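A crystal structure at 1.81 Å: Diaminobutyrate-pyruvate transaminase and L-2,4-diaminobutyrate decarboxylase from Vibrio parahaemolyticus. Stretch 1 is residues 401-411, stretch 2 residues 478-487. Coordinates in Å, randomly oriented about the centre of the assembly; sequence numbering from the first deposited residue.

Stretch 1 401-411: AQTLEVADMIR
Stretch 2 (478-487) TTSDFESLLS

Two α-helices of one chain, residues 401-411 and 479-487, pack side by side through a small, largely apolar contact in which a selenomethionine, Met 409, fits as a knob into the opposing helix. The helices run in the same general direction, their axes crossing at -39° with a closest approach of 10.9 Å. The register is set by three CA-CA pairs: Val 406 with Phe 482 at 7.1 Å, Met 409 with Glu 483 at 8.2 Å, and Ile 410 with Leu 486 at 8.3 Å. Helical phi/psi values near -63/-41 hold throughout 401-411, with i to i+4 backbone hydrogen bonds such as Val 406 N to Gln 402 O at 2.8 Å. Residues 479-487 are also helical (phi -50 to -73, psi -30 to -48), with bonds such as Leu 486 N to Phe 482 O at 2.9 Å. Thr 478 is extended (-120/167) and occupies the N-cap position of the second helix. Its N donates to Asp 481 OD2 at 2.9 Å, and its OG1 shares a 2.9 Å hydrogen bond with Ser 480 OG; both bonds lie within the second stretch.

Across the interface no hydrogen bond forms, and the two stretches bury 395 Å² in all, with Met 409 and Phe 482 covered most (88 and 76 Å²). Met 409, with chi angles t, t, m, points toward the second helix and settles among Thr 479, Phe 482, Glu 483 and Leu 486. Its SE lies 3.5 Å from Leu 486 CD1 and 4.0 Å from Phe 482 CB, while its CE reaches Thr 479 CG2 at 4.0 Å. The aliphatic part of Glu 483 also lines this pocket, its CG 4.0 Å from Met 409 SE.

One turn earlier, Val 406 (chi1 t) meets the aromatic ring of Phe 482 (chi1 -77°, chi2 -74°). Val 406 CG2 stands 3.5 Å from the centroid of the Phe 482 ring and only 12° off its normal, a CH-π contact that places the methyl squarely over one face. At the ring edge, near its plane, Gln 402 (t, t, chi3 82°) brings OE1 to 3.5 Å from Phe 482 CE2; the carbonyl oxygen thus approaches the weakly positive rim of the ring rather than its electron-rich face.

At the C-terminal end, Ile 410 (m, t) sends its CA-to-CB bond sideways, yet its CG1 comes within 3.9 Å of Leu 486 CD2. Leu 486 (m, t) therefore touches both Met 409 and Ile 410. On the first helix, away from the contact, Arg 411 forms a salt bridge with Asp 408, NH2 to OD1 at 3.1 Å.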

ATOM      1  N   ALA A 401     -16.252  26.731  -7.485  1.00 17.19           N
ATOM      2  CA  ALA A 401     -16.468  28.140  -7.832  1.00 17.15           C
ATOM      3  C   ALA A 401     -15.182  28.799  -8.309  1.00 17.49           C
ATOM      4  O   ALA A 401     -15.217  29.587  -9.261  1.00 16.58           O
ATOM      5  CB  ALA A 401     -17.054  28.934  -6.655  1.00 16.52           C
ATOM      6  N   GLN A 402     -14.076  28.547  -7.604  1.00 16.88           N
ATOM      7  CA  GLN A 402     -12.795  29.197  -7.927  1.00 17.53           C
ATOM      8  C   GLN A 402     -12.263  28.758  -9.284  1.00 17.38           C
ATOM      9  O   GLN A 402     -11.689  29.551 -10.030  1.00 17.55           O
ATOM     10  CB  GLN A 402     -11.754  28.879  -6.864  1.00 16.78           C
ATOM     11  CG  GLN A 402     -10.393  29.444  -7.143  1.00 17.34           C
ATOM     12  CD  GLN A 402      -9.560  29.399  -5.916  1.00 18.27           C
ATOM     13  OE1 GLN A 402      -8.990  28.353  -5.596  1.00 19.75           O
ATOM     14  NE2 GLN A 402      -9.472  30.539  -5.197  1.00 17.10           N
ATOM     15  N   THR A 403     -12.438  27.481  -9.589  1.00 18.22           N
ATOM     16  CA  THR A 403     -12.034  26.963 -10.882  1.00 18.54           C
ATOM     17  C   THR A 403     -12.736  27.738 -12.007  1.00 18.54           C
ATOM     18  O   THR A 403     -12.103  28.028 -13.019  1.00 18.63           O
ATOM     19  CB  THR A 403     -12.313  25.426 -10.964  1.00 19.55           C
ATOM     20  OG1 THR A 403     -11.604  24.773  -9.901  1.00 19.74           O
ATOM     21  CG2 THR A 403     -11.900  24.862 -12.303  1.00 17.35           C
ATOM     22  N   LEU A 404     -14.030  28.056 -11.835  1.00 19.01           N
ATOM     23  CA  LEU A 404     -14.776  28.798 -12.847  1.00 19.68           C
ATOM     24  C   LEU A 404     -14.208  30.214 -12.961  1.00 20.56           C
ATOM     25  O   LEU A 404     -14.097  30.797 -14.062  1.00 21.07           O
ATOM     26  CB  LEU A 404     -16.267  28.835 -12.504  1.00 20.36           C
ATOM     27  CG  LEU A 404     -16.898  27.429 -12.491  1.00 17.94           C
ATOM     28  CD1 LEU A 404     -18.304  27.473 -11.933  1.00 17.91           C
ATOM     29  CD2 LEU A 404     -16.883  26.809 -13.892  1.00 19.46           C
ATOM     30  N   GLU A 405     -13.840  30.762 -11.811  1.00 20.22           N
ATOM     31  CA  GLU A 405     -13.242  32.099 -11.763  1.00 20.44           C
ATOM     32  C   GLU A 405     -11.878  32.183 -12.463  1.00 19.26           C
ATOM     33  O   GLU A 405     -11.593  33.172 -13.155  1.00 18.94           O
ATOM     34  CB  GLU A 405     -13.120  32.544 -10.311  1.00 21.39           C
ATOM     35  CG  GLU A 405     -14.463  32.923  -9.687  1.00 24.87           C
ATOM     36  CD  GLU A 405     -14.325  33.331  -8.232  1.00 30.65           C
ATOM     37  OE1 GLU A 405     -13.222  33.198  -7.636  1.00 31.24           O
ATOM     38  OE2 GLU A 405     -15.340  33.785  -7.683  1.00 34.48           O
ATOM     39  N   VAL A 406     -11.043  31.165 -12.263  1.00 19.03           N
ATOM     40  CA  VAL A 406      -9.737  31.056 -12.936  1.00 18.51           C
ATOM     41  C   VAL A 406      -9.909  30.872 -14.443  1.00 18.33           C
ATOM     42  O   VAL A 406      -9.231  31.535 -15.207  1.00 17.73           O
ATOM     43  CB  VAL A 406      -8.847  29.960 -12.314  1.00 16.92           C
ATOM     44  CG1 VAL A 406      -7.528  29.700 -13.155  1.00 19.08           C
ATOM     45  CG2 VAL A 406      -8.540  30.326 -10.857  1.00 15.73           C
ATOM     46  N   ALA A 407     -10.832  29.995 -14.857  1.00 19.30           N
ATOM     47  CA  ALA A 407     -11.161  29.861 -16.282  1.00 20.27           C
ATOM     48  C   ALA A 407     -11.533  31.219 -16.859  1.00 20.64           C
ATOM     49  O   ALA A 407     -11.007  31.590 -17.903  1.00 21.88           O
ATOM     50  CB  ALA A 407     -12.262  28.824 -16.530  1.00 20.06           C
ATOM     51  N   ASP A 408     -12.375  31.988 -16.162  1.00 21.35           N
ATOM     52  CA  ASP A 408     -12.758  33.340 -16.620  1.00 22.76           C
ATOM     53  C   ASP A 408     -11.568  34.281 -16.741  1.00 23.19           C
ATOM     54  O   ASP A 408     -11.470  35.066 -17.683  1.00 23.41           O
ATOM     55  CB  ASP A 408     -13.794  33.967 -15.681  1.00 23.52           C
ATOM     56  CG  ASP A 408     -15.193  33.454 -15.936  1.00 26.45           C
ATOM     57  OD1 ASP A 408     -15.438  32.899 -17.034  1.00 28.76           O
ATOM     58  OD2 ASP A 408     -16.044  33.609 -15.038  1.00 30.47           O
HETATM   59  N   MSE A 409     -10.670  34.211 -15.766  1.00 22.24           N
HETATM   60  CA  MSE A 409      -9.486  35.040 -15.757  1.00 22.61           C
HETATM   61  C   MSE A 409      -8.608  34.728 -16.977  1.00 22.28           C
HETATM   62  O   MSE A 409      -8.058  35.653 -17.601  1.00 22.15           O
HETATM   63  CB  MSE A 409      -8.742  34.812 -14.439  1.00 22.47           C
HETATM   64  CG  MSE A 409      -7.501  35.664 -14.197  1.00 22.16           C
HETATM   65 SE   MSE A 409      -6.522  34.821 -12.695  0.70 25.28          SE
HETATM   66  CE  MSE A 409      -8.027  34.652 -11.510  1.00 16.16           C
ATOM     67  N   ILE A 410      -8.500  33.441 -17.330  1.00 21.17           N
ATOM     68  CA  ILE A 410      -7.719  33.039 -18.513  1.00 22.09           C
ATOM     69  C   ILE A 410      -8.421  33.486 -19.821  1.00 22.69           C
ATOM     70  O   ILE A 410      -7.771  33.925 -20.773  1.00 22.24           O
ATOM     71  CB  ILE A 410      -7.432  31.538 -18.482  1.00 21.45           C
ATOM     72  CG1 ILE A 410      -6.448  31.247 -17.341  1.00 21.61           C
ATOM     73  CG2 ILE A 410      -6.860  31.024 -19.814  1.00 20.79           C
ATOM     74  CD1 ILE A 410      -6.325  29.798 -16.987  1.00 20.74           C
ATOM     75  N   ARG A 411      -9.756  33.396 -19.821  1.00 23.99           N
ATOM     76  CA  ARG A 411     -10.595  33.754 -20.967  1.00 24.74           C
ATOM     77  C   ARG A 411     -10.381  35.191 -21.422  1.00 25.19           C
ATOM     78  O   ARG A 411     -10.370  35.474 -22.625  1.00 25.57           O
ATOM     79  CB  ARG A 411     -12.071  33.550 -20.594  1.00 25.21           C
ATOM     80  CG  ARG A 411     -13.022  33.475 -21.773  1.00 25.05           C
ATOM     81  CD  ARG A 411     -14.484  33.597 -21.309  1.00 25.26           C
ATOM     82  NE  ARG A 411     -14.818  32.710 -20.191  1.00 25.64           N
ATOM     83  CZ  ARG A 411     -14.963  31.394 -20.295  1.00 24.97           C
ATOM     84  NH1 ARG A 411     -14.802  30.824 -21.480  1.00 24.11           N
ATOM     85  NH2 ARG A 411     -15.274  30.653 -19.221  1.00 25.30           N
ATOM     86  N   THR A 478      -5.877  32.168  -3.324  1.00 16.22           N
ATOM     87  CA  THR A 478      -6.629  33.405  -3.544  1.00 16.71           C
ATOM     88  C   THR A 478      -6.487  33.830  -4.994  1.00 17.00           C
ATOM     89  O   THR A 478      -5.647  33.302  -5.723  1.00 17.19           O
ATOM     90  CB  THR A 478      -6.080  34.573  -2.649  1.00 16.96           C
ATOM     91  OG1 THR A 478      -4.698  34.747  -2.947  1.00 17.66           O
ATOM     92  CG2 THR A 478      -6.204  34.247  -1.183  1.00 17.32           C
ATOM     93  N   THR A 479      -7.321  34.787  -5.413  1.00 17.97           N
ATOM     94  CA  THR A 479      -7.247  35.366  -6.758  1.00 18.24           C
ATOM     95  C   THR A 479      -5.819  35.792  -7.070  1.00 17.59           C
ATOM     96  O   THR A 479      -5.307  35.495  -8.138  1.00 17.52           O
ATOM     97  CB  THR A 479      -8.200  36.599  -6.900  1.00 19.38           C
ATOM     98  OG1 THR A 479      -9.504  36.242  -6.437  1.00 21.21           O
ATOM     99  CG2 THR A 479      -8.289  37.083  -8.354  1.00 20.00           C
ATOM    100  N   SER A 480      -5.182  36.482  -6.128  1.00 16.92           N
ATOM    101  CA  SER A 480      -3.833  37.009  -6.338  1.00 17.59           C
ATOM    102  C   SER A 480      -2.804  35.878  -6.530  1.00 17.06           C
ATOM    103  O   SER A 480      -1.801  36.063  -7.216  1.00 16.10           O
ATOM    104  CB  SER A 480      -3.434  37.935  -5.179  1.00 18.90           C
ATOM    105  OG  SER A 480      -3.532  37.212  -3.957  1.00 21.36           O
ATOM    106  N   ASP A 481      -3.045  34.713  -5.918  1.00 16.61           N
ATOM    107  CA  ASP A 481      -2.189  33.548  -6.206  1.00 17.38           C
ATOM    108  C   ASP A 481      -2.229  33.181  -7.687  1.00 17.07           C
ATOM    109  O   ASP A 481      -1.185  32.873  -8.282  1.00 16.71           O
ATOM    110  CB  ASP A 481      -2.600  32.323  -5.360  1.00 17.72           C
ATOM    111  CG  ASP A 481      -2.268  32.509  -3.863  1.00 20.74           C
ATOM    112  OD1 ASP A 481      -1.238  33.139  -3.551  1.00 19.02           O
ATOM    113  OD2 ASP A 481      -3.031  32.033  -2.995  1.00 21.16           O
ATOM    114  N   PHE A 482      -3.440  33.186  -8.260  1.00 16.36           N
ATOM    115  CA  PHE A 482      -3.661  32.789  -9.649  1.00 16.45           C
ATOM    116  C   PHE A 482      -3.148  33.844 -10.616  1.00 16.00           C
ATOM    117  O   PHE A 482      -2.530  33.496 -11.617  1.00 15.95           O
ATOM    118  CB  PHE A 482      -5.121  32.422  -9.887  1.00 17.24           C
ATOM    119  CG  PHE A 482      -5.464  31.045  -9.359  1.00 17.13           C
ATOM    120  CD1 PHE A 482      -5.027  29.910 -10.046  1.00 19.63           C
ATOM    121  CD2 PHE A 482      -6.135  30.894  -8.142  1.00 19.60           C
ATOM    122  CE1 PHE A 482      -5.285  28.618  -9.562  1.00 19.93           C
ATOM    123  CE2 PHE A 482      -6.408  29.571  -7.624  1.00 18.81           C
ATOM    124  CZ  PHE A 482      -5.991  28.452  -8.360  1.00 19.06           C
ATOM    125  N   GLU A 483      -3.376  35.120 -10.293  1.00 15.52           N
ATOM    126  CA  GLU A 483      -2.850  36.207 -11.088  1.00 16.45           C
ATOM    127  C   GLU A 483      -1.333  36.139 -11.185  1.00 16.25           C
ATOM    128  O   GLU A 483      -0.755  36.249 -12.268  1.00 15.70           O
ATOM    129  CB  GLU A 483      -3.272  37.562 -10.507  1.00 17.89           C
ATOM    130  CG  GLU A 483      -4.727  37.788 -10.724  1.00 21.60           C
ATOM    131  CD  GLU A 483      -5.213  39.142 -10.239  1.00 28.52           C
ATOM    132  OE1 GLU A 483      -4.580  39.762  -9.339  1.00 29.84           O
ATOM    133  OE2 GLU A 483      -6.267  39.561 -10.760  1.00 32.52           O
ATOM    134  N   SER A 484      -0.692  35.964 -10.043  1.00 16.09           N
ATOM    135  CA  SER A 484       0.757  35.792 -10.014  1.00 16.78           C
ATOM    136  C   SER A 484       1.256  34.511 -10.731  1.00 15.82           C
ATOM    137  O   SER A 484       2.332  34.554 -11.360  1.00 16.03           O
ATOM    138  CB  SER A 484       1.265  35.860  -8.580  1.00 17.56           C
ATOM    139  OG  SER A 484       2.496  35.191  -8.477  1.00 20.85           O
ATOM    140  N   LEU A 485       0.515  33.397 -10.603  1.00 15.65           N
ATOM    141  CA  LEU A 485       0.851  32.168 -11.312  1.00 15.51           C
ATOM    142  C   LEU A 485       0.801  32.372 -12.835  1.00 14.52           C
ATOM    143  O   LEU A 485       1.733  32.024 -13.546  1.00 13.83           O
ATOM    144  CB  LEU A 485      -0.026  30.982 -10.848  1.00 15.96           C
ATOM    145  CG  LEU A 485       0.289  29.611 -11.478  1.00 17.65           C
ATOM    146  CD1 LEU A 485       1.798  29.273 -11.386  1.00 13.86           C
ATOM    147  CD2 LEU A 485      -0.557  28.561 -10.780  1.00 16.94           C
ATOM    148  N   LEU A 486      -0.260  32.998 -13.330  1.00 14.26           N
ATOM    149  CA  LEU A 486      -0.357  33.308 -14.770  1.00 14.20           C
ATOM    150  C   LEU A 486       0.736  34.300 -15.223  1.00 14.22           C
ATOM    151  O   LEU A 486       1.264  34.180 -16.320  1.00 13.42           O
ATOM    152  CB  LEU A 486      -1.742  33.844 -15.123  1.00 14.69           C
ATOM    153  CG  LEU A 486      -2.874  32.825 -14.962  1.00 14.20           C
ATOM    154  CD1 LEU A 486      -4.197  33.573 -15.027  1.00 19.15           C
ATOM    155  CD2 LEU A 486      -2.809  31.810 -16.081  1.00 15.25           C
ATOM    156  N   SER A 487       1.040  35.284 -14.381  1.00 14.27           N
ATOM    157  CA  SER A 487       2.140  36.207 -14.659  1.00 14.87           C
ATOM    158  C   SER A 487       3.499  35.487 -14.792  1.00 15.04           C
ATOM    159  O   SER A 487       4.248  35.768 -15.712  1.00 15.01           O
ATOM    160  CB  SER A 487       2.229  37.281 -13.586  1.00 14.54           C
ATOM    161  OG  SER A 487       3.137  38.292 -14.021  1.00 14.42           O
TER